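Local structure of short chain dehydrogenase (Salmonella typhi, 3G1T) at residues 44-49 against 71-76; 79-84 against 131-136. The protein probably acts as an NAD(P)-dependent oxidoreductase of the short chain dehydrogenase family, although its substrate is not established. One frame throughout, in Å; residues are numbered along the deposited sequence.

Overall arrangement
Both contacts belong to one Rossmann-type domain, and contact 1 closes along the chain before contact 2 opens. Contact 1 joins the end of strand 40-45 to the loop that follows strand 67-70, an outermost strand of the parallel sheet. That loop leads directly into helix 78-91, which supplies the first half of contact 2 and packs on the long helix 116-142. The two centres lie about 13 Å apart. They touch where Cys76 SG meets Cys81 SG at 3.8 Å and where Cys76 O meets Met132 CE at 3.7 Å. Contact 1 thus lies at the sheet and contact 2 in the helices beside it, where Gln135 of helix 116-142 also meets the second subunit.

Contact 1 (44-49 against 71-76); sequences LGRNEE and LDLLTC
Leu71 continues the pairing of strands 40-45 and 67-70 by one bond: its N donates to Gly45 O at 2.7 Å, nearly straight at 161°. Next to this bond, Leu71 offers CB to Leu44 CD2 at 3.8 Å, and the CD2 methyls of the two leucines meet at 4.1 Å, the Leu71 branch carried by a CG anti to its backbone N (chi1 -174°). Asp72 lies beside Arg46. Its OD2 sits over one face of the guanidinium, toward the rim and 3.6 Å from Arg46 NH2, so this salt bridge acts through charge, with no N-H directed at the oxygen. The same OD2 accepts from Leu74 N at 3.3 Å, making an Asx turn that ties the carboxylate to its own loop. In short chain dehydrogenases, the ends of these two strands usually flank the adenosine part of the dinucleotide; a comparable position for Arg46 and Asp72 is likely here. Leu73 crosses the arginine at about a right angle, CB 4.1 Å from NH1, and its buried N has no partner in the model. Leu74 places CB 4.1 Å from Arg46 NH2; beyond the contact, its side chain packs on Asp121 and Val125 of helix 116-142, the latter also touched by Arg46.

Contact 2 (79-84 against 131-136); sequences EECRQV and FMLTQA
Cys81 points from helix 78-91 toward segment 131-136 of helix 116-142. The segment axes approach to 8.5 Å and run in the same general direction, 41° apart, close enough for small side chains to fill the gap. With SG anti to the carbonyl carbon (chi1 -68°), the sulfur lies 3.6 Å from Leu133 N and also touches Met132 CB and, more distantly, the CB of Leu133. Cys81 CB faces Met132 O, while Cys81 O rests on Ala136 CB at 3.7 Å. This is a helix-helix contact of the Rossmann fold, between helices that follow strands 67-70 and 97-99, consecutive along the chain.

Arg82 starts away from the partner helix, but its chain bends at chi2 and returns across Ala136, CD 3.9 Å from Ala136 CB. The guanidinium lies nearly parallel to the Gln135 amide, their planes 11° apart, and two waters join Arg82 to the other helix. One water, in the guanidinium plane at its edge, accepts from Arg82 NH1 at 3.2 Å and donates to Ala136 O at 2.6 Å. A second, also in that plane, accepts from Arg82 NH2 at 3.0 Å and donates to Gln135 OE1 at 2.7 Å, so that it alone bridges guanidinium and amide. The other end of that amide, NE2, is held by Met111 O and Gln114 O of the second subunit.

The chemistry therefore divides: around Cys81 and Ala136 the contact is buried and apolar, whereas at the interface-side margin Arg82 reaches Ala136 O and Gln135 OE1 through one water each, which probably lets its charge keep some hydration beside the subunit boundary.

Contact 1 (44-49 against 71-76)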
loop_
_atom_site.group_PDB
_atom_site.type_symbol
_atom_site.label_atom_id
_atom_site.label_comp_id
_atom_site.label_asym_id
_atom_site.label_seq_id
_atom_site.Cartn_x
_atom_site.Cartn_y
_atom_site.Cartn_z
ATOM N N LEU A 44 -5.237 -12.029 -20.186
ATOM C CA LEU A 44 -6.274 -11.924 -19.185
ATOM C C LEU A 44 -6.889 -10.533 -19.159
ATOM O O LEU A 44 -6.188 -9.481 -19.239
ATOM C CB LEU A 44 -5.751 -12.306 -17.813
ATOM C CG LEU A 44 -6.665 -12.530 -16.617
ATOM C CD1 LEU A 44 -5.933 -13.519 -15.791
ATOM C CD2 LEU A 44 -6.870 -11.191 -15.833
ATOM N N GLY A 45 -8.207 -10.528 -19.026
ATOM C CA GLY A 45 -8.956 -9.272 -18.968
ATOM C C GLY A 45 -10.385 -9.444 -18.508
ATOM O O GLY A 45 -10.793 -10.538 -18.099
ATOM N N ARG A 46 -11.088 -8.304 -18.499
ATOM C CA ARG A 46 -12.502 -8.165 -18.049
ATOM C C ARG A 46 -13.480 -8.647 -19.117
ATOM O O ARG A 46 -14.259 -9.582 -18.880
ATOM C CB ARG A 46 -12.803 -6.704 -17.752
ATOM C CG ARG A 46 -12.865 -6.320 -16.311
ATOM C CD ARG A 46 -12.305 -4.917 -16.187
ATOM N NE ARG A 46 -12.235 -4.451 -14.797
ATOM C CZ ARG A 46 -11.318 -4.802 -13.878
ATOM N NH1 ARG A 46 -10.330 -5.676 -14.145
ATOM N NH2 ARG A 46 -11.407 -4.264 -12.660
ATOM N N ASN A 47 -13.401 -8.037 -20.303
ATOM C CA ASN A 47 -14.325 -8.374 -21.409
ATOM C C ASN A 47 -13.966 -9.468 -22.430
ATOM O O ASN A 47 -13.074 -9.309 -23.237
ATOM C CB ASN A 47 -14.750 -7.137 -22.186
ATOM C CG ASN A 47 -15.957 -7.431 -23.057
ATOM O OD1 ASN A 47 -17.085 -7.492 -22.554
ATOM N ND2 ASN A 47 -15.723 -7.711 -24.341
ATOM N N GLU A 48 -14.733 -10.538 -22.429
ATOM C CA GLU A 48 -14.540 -11.635 -23.354
ATOM C C GLU A 48 -14.347 -11.242 -24.844
ATOM O O GLU A 48 -13.348 -11.660 -25.482
ATOM C CB GLU A 48 -15.676 -12.618 -23.163
ATOM C CG GLU A 48 -15.773 -13.681 -24.180
ATOM C CD GLU A 48 -16.677 -14.801 -23.709
ATOM O OE1 GLU A 48 -16.215 -15.603 -22.870
ATOM O OE2 GLU A 48 -17.829 -14.896 -24.191
ATOM N N GLU A 49 -15.280 -10.468 -25.414
ATOM C CA GLU A 49 -15.171 -10.108 -26.853
ATOM C C GLU A 49 -13.946 -9.203 -27.169
ATOM O O GLU A 49 -13.323 -9.350 -28.235
ATOM C CB GLU A 49 -16.466 -9.500 -27.428
ATOM C CG GLU A 49 -17.656 -10.485 -27.624
ATOM C CD GLU A 49 -17.498 -11.567 -28.738
ATOM O OE1 GLU A 49 -18.388 -12.420 -28.784
ATOM O OE2 GLU A 49 -16.555 -11.550 -29.551
ATOM N N LEU A 71 -11.250 -12.495 -16.232
ATOM C CA LEU A 71 -11.173 -12.408 -14.739
ATOM C C LEU A 71 -11.418 -10.966 -14.371
ATOM O O LEU A 71 -10.760 -10.064 -14.919
ATOM C CB LEU A 71 -9.835 -12.870 -14.169
ATOM C CG LEU A 71 -9.627 -12.990 -12.633
ATOM C CD1 LEU A 71 -10.257 -14.219 -11.973
ATOM C CD2 LEU A 71 -8.170 -12.897 -12.294
ATOM N N ASP A 72 -12.366 -10.751 -13.458
ATOM C CA ASP A 72 -12.671 -9.395 -12.985
ATOM C C ASP A 72 -11.991 -9.221 -11.643
ATOM O O ASP A 72 -12.405 -9.815 -10.661
ATOM C CB ASP A 72 -14.175 -9.214 -12.832
ATOM C CG ASP A 72 -14.607 -7.755 -12.654
ATOM O OD1 ASP A 72 -15.794 -7.481 -12.951
ATOM O OD2 ASP A 72 -13.830 -6.872 -12.222
ATOM N N LEU A 73 -10.930 -8.434 -11.623
ATOM C CA LEU A 73 -10.050 -8.319 -10.450
ATOM C C LEU A 73 -10.787 -7.646 -9.304
ATOM O O LEU A 73 -10.501 -7.921 -8.102
ATOM C CB LEU A 73 -8.794 -7.530 -10.799
ATOM C CG LEU A 73 -7.707 -8.229 -11.672
ATOM C CD1 LEU A 73 -6.495 -7.352 -11.762
ATOM C CD2 LEU A 73 -7.303 -9.635 -11.242
ATOM N N LEU A 74 -11.751 -6.804 -9.668
ATOM C CA LEU A 74 -12.585 -6.117 -8.636
ATOM C C LEU A 74 -13.357 -7.067 -7.777
ATOM O O LEU A 74 -13.552 -6.814 -6.588
ATOM C CB LEU A 74 -13.516 -5.068 -9.250
ATOM C CG LEU A 74 -14.292 -4.146 -8.309
ATOM C CD1 LEU A 74 -13.359 -3.402 -7.337
ATOM C CD2 LEU A 74 -15.258 -3.140 -9.124
ATOM N N THR A 75 -13.830 -8.164 -8.380
ATOM C CA THR A 75 -14.770 -9.057 -7.694
ATOM C C THR A 75 -14.203 -10.464 -7.484
ATOM O O THR A 75 -14.818 -11.273 -6.798
ATOM C CB THR A 75 -16.122 -9.192 -8.448
ATOM O OG1 THR A 75 -15.911 -9.876 -9.674
ATOM C CG2 THR A 75 -16.814 -7.837 -8.707
ATOM N N CYS A 76 -13.033 -10.749 -8.041
ATOM C CA CYS A 76 -12.542 -12.134 -8.000
ATOM C C CYS A 76 -12.150 -12.610 -6.593
ATOM O O CYS A 76 -11.722 -11.821 -5.734
ATOM C CB CYS A 76 -11.398 -12.403 -8.996
ATOM S SG CYS A 76 -9.815 -11.642 -8.518
#

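Contact 2 (79-84 against 131-136)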
loop_
_atom_site.group_PDB
_atom_site.type_symbol
_atom_site.label_atom_id
_atom_site.label_comp_id
_atom_site.label_asym_id
_atom_site.label_seq_id
_atom_site.Cartn_x
_atom_site.Cartn_y
_atom_site.Cartn_z
ATOM N N GLU A 79 -10.246 -18.498 -4.877
ATOM C CA GLU A 79 -10.624 -19.726 -5.639
ATOM C C GLU A 79 -10.747 -19.465 -7.149
ATOM O O GLU A 79 -10.325 -20.286 -7.968
ATOM C CB GLU A 79 -11.938 -20.282 -5.079
ATOM C CG GLU A 79 -12.411 -21.614 -5.666
ATOM C CD GLU A 79 -11.359 -22.731 -5.593
ATOM O OE1 GLU A 79 -10.557 -22.774 -4.621
ATOM O OE2 GLU A 79 -11.345 -23.584 -6.517
ATOM N N GLU A 80 -11.321 -18.336 -7.529
ATOM C CA GLU A 80 -11.309 -17.947 -8.984
ATOM C C GLU A 80 -9.896 -17.754 -9.584
ATOM O O GLU A 80 -9.632 -18.138 -10.743
ATOM C CB GLU A 80 -12.165 -16.677 -9.226
ATOM C CG GLU A 80 -13.691 -17.011 -9.324
ATOM C CD GLU A 80 -14.615 -15.783 -9.311
ATOM O OE1 GLU A 80 -14.244 -14.732 -8.764
ATOM O OE2 GLU A 80 -15.754 -15.902 -9.828
ATOM N N CYS A 81 -9.006 -17.153 -8.799
ATOM C CA CYS A 81 -7.574 -17.033 -9.204
ATOM C C CYS A 81 -6.947 -18.431 -9.327
ATOM O O CYS A 81 -6.223 -18.684 -10.295
ATOM C CB CYS A 81 -6.782 -16.168 -8.212
ATOM S SG CYS A 81 -7.320 -14.467 -8.278
ATOM N N ARG A 82 -7.229 -19.325 -8.360
ATOM C CA ARG A 82 -6.730 -20.711 -8.411
ATOM C C ARG A 82 -7.283 -21.467 -9.678
ATOM O O ARG A 82 -6.550 -22.279 -10.271
ATOM C CB ARG A 82 -7.054 -21.528 -7.133
ATOM C CG ARG A 82 -6.337 -21.173 -5.793
ATOM C CD ARG A 82 -4.756 -21.177 -5.766
ATOM N NE ARG A 82 -4.240 -20.773 -4.452
ATOM C CZ ARG A 82 -2.964 -20.850 -4.057
ATOM N NH1 ARG A 82 -2.015 -21.324 -4.866
ATOM N NH2 ARG A 82 -2.636 -20.467 -2.824
ATOM N N GLN A 83 -8.535 -21.176 -10.068
ATOM C CA GLN A 83 -9.128 -21.769 -11.288
ATOM C C GLN A 83 -8.388 -21.398 -12.528
ATOM O O GLN A 83 -8.165 -22.260 -13.389
ATOM C CB GLN A 83 -10.625 -21.394 -11.484
ATOM C CG GLN A 83 -11.668 -22.008 -10.507
ATOM C CD GLN A 83 -12.988 -21.150 -10.380
ATOM O OE1 GLN A 83 -13.390 -20.420 -11.312
ATOM N NE2 GLN A 83 -13.662 -21.255 -9.212
ATOM N N VAL A 84 -7.937 -20.143 -12.628
ATOM C CA VAL A 84 -7.097 -19.711 -13.739
ATOM C C VAL A 84 -5.770 -20.447 -13.780
ATOM O O VAL A 84 -5.349 -20.867 -14.857
ATOM C CB VAL A 84 -6.884 -18.131 -13.749
ATOM C CG1 VAL A 84 -5.783 -17.643 -14.785
ATOM C CG2 VAL A 84 -8.266 -17.394 -13.913
ATOM N N PHE A 131 -2.280 -9.394 -5.821
ATOM C CA PHE A 131 -1.660 -10.385 -4.925
ATOM C C PHE A 131 -2.239 -11.789 -5.057
ATOM O O PHE A 131 -1.509 -12.752 -5.216
ATOM C CB PHE A 131 -1.762 -9.922 -3.415
ATOM C CG PHE A 131 -1.740 -11.082 -2.423
ATOM C CD1 PHE A 131 -0.578 -11.833 -2.270
ATOM C CD2 PHE A 131 -2.896 -11.414 -1.687
ATOM C CE1 PHE A 131 -0.552 -12.910 -1.369
ATOM C CE2 PHE A 131 -2.886 -12.524 -0.717
ATOM C CZ PHE A 131 -1.650 -13.269 -0.611
ATOM N N MET A 132 -3.553 -11.914 -4.967
ATOM C CA MET A 132 -4.208 -13.225 -5.051
ATOM C C MET A 132 -3.863 -13.980 -6.347
ATOM O O MET A 132 -3.566 -15.201 -6.319
ATOM C CB MET A 132 -5.697 -13.063 -4.933
ATOM C CG MET A 132 -6.180 -12.904 -3.414
ATOM S SD MET A 132 -7.974 -12.963 -3.075
ATOM C CE MET A 132 -8.509 -11.488 -3.948
ATOM N N LEU A 133 -4.003 -13.272 -7.483
ATOM C CA LEU A 133 -3.570 -13.813 -8.796
ATOM C C LEU A 133 -2.093 -14.220 -8.823
ATOM O O LEU A 133 -1.755 -15.355 -9.222
ATOM C CB LEU A 133 -3.846 -12.791 -9.918
ATOM C CG LEU A 133 -3.557 -13.312 -11.342
ATOM C CD1 LEU A 133 -4.327 -14.681 -11.624
ATOM C CD2 LEU A 133 -3.967 -12.121 -12.296
ATOM N N THR A 134 -1.221 -13.352 -8.312
ATOM C CA THR A 134 0.205 -13.694 -8.199
ATOM C C THR A 134 0.447 -14.987 -7.410
ATOM O O THR A 134 1.154 -15.873 -7.880
ATOM C CB THR A 134 1.040 -12.566 -7.541
ATOM O OG1 THR A 134 0.914 -11.353 -8.312
ATOM C CG2 THR A 134 2.608 -12.992 -7.488
ATOM N N GLN A 135 -0.184 -15.078 -6.252
ATOM C CA GLN A 135 0.058 -16.238 -5.382
ATOM C C GLN A 135 -0.331 -17.510 -6.079
ATOM O O GLN A 135 0.354 -18.565 -5.934
ATOM C CB GLN A 135 -0.670 -16.041 -4.091
ATOM C CG GLN A 135 -0.770 -17.298 -3.222
ATOM C CD GLN A 135 -1.502 -17.000 -1.940
ATOM O OE1 GLN A 135 -2.734 -16.923 -1.908
ATOM N NE2 GLN A 135 -0.732 -16.816 -0.858
ATOM N N ALA A 136 -1.454 -17.468 -6.813
ATOM C CA ALA A 136 -1.934 -18.676 -7.496
ATOM C C ALA A 136 -1.030 -19.170 -8.637
ATOM O O ALA A 136 -1.139 -20.361 -8.998
ATOM C CB ALA A 136 -3.293 -18.419 -8.048
HETATM O O HOH W 1 -2.681 -22.097 -7.906
HETATM O O HOH W 2 -3.602 -18.990 -0.399
#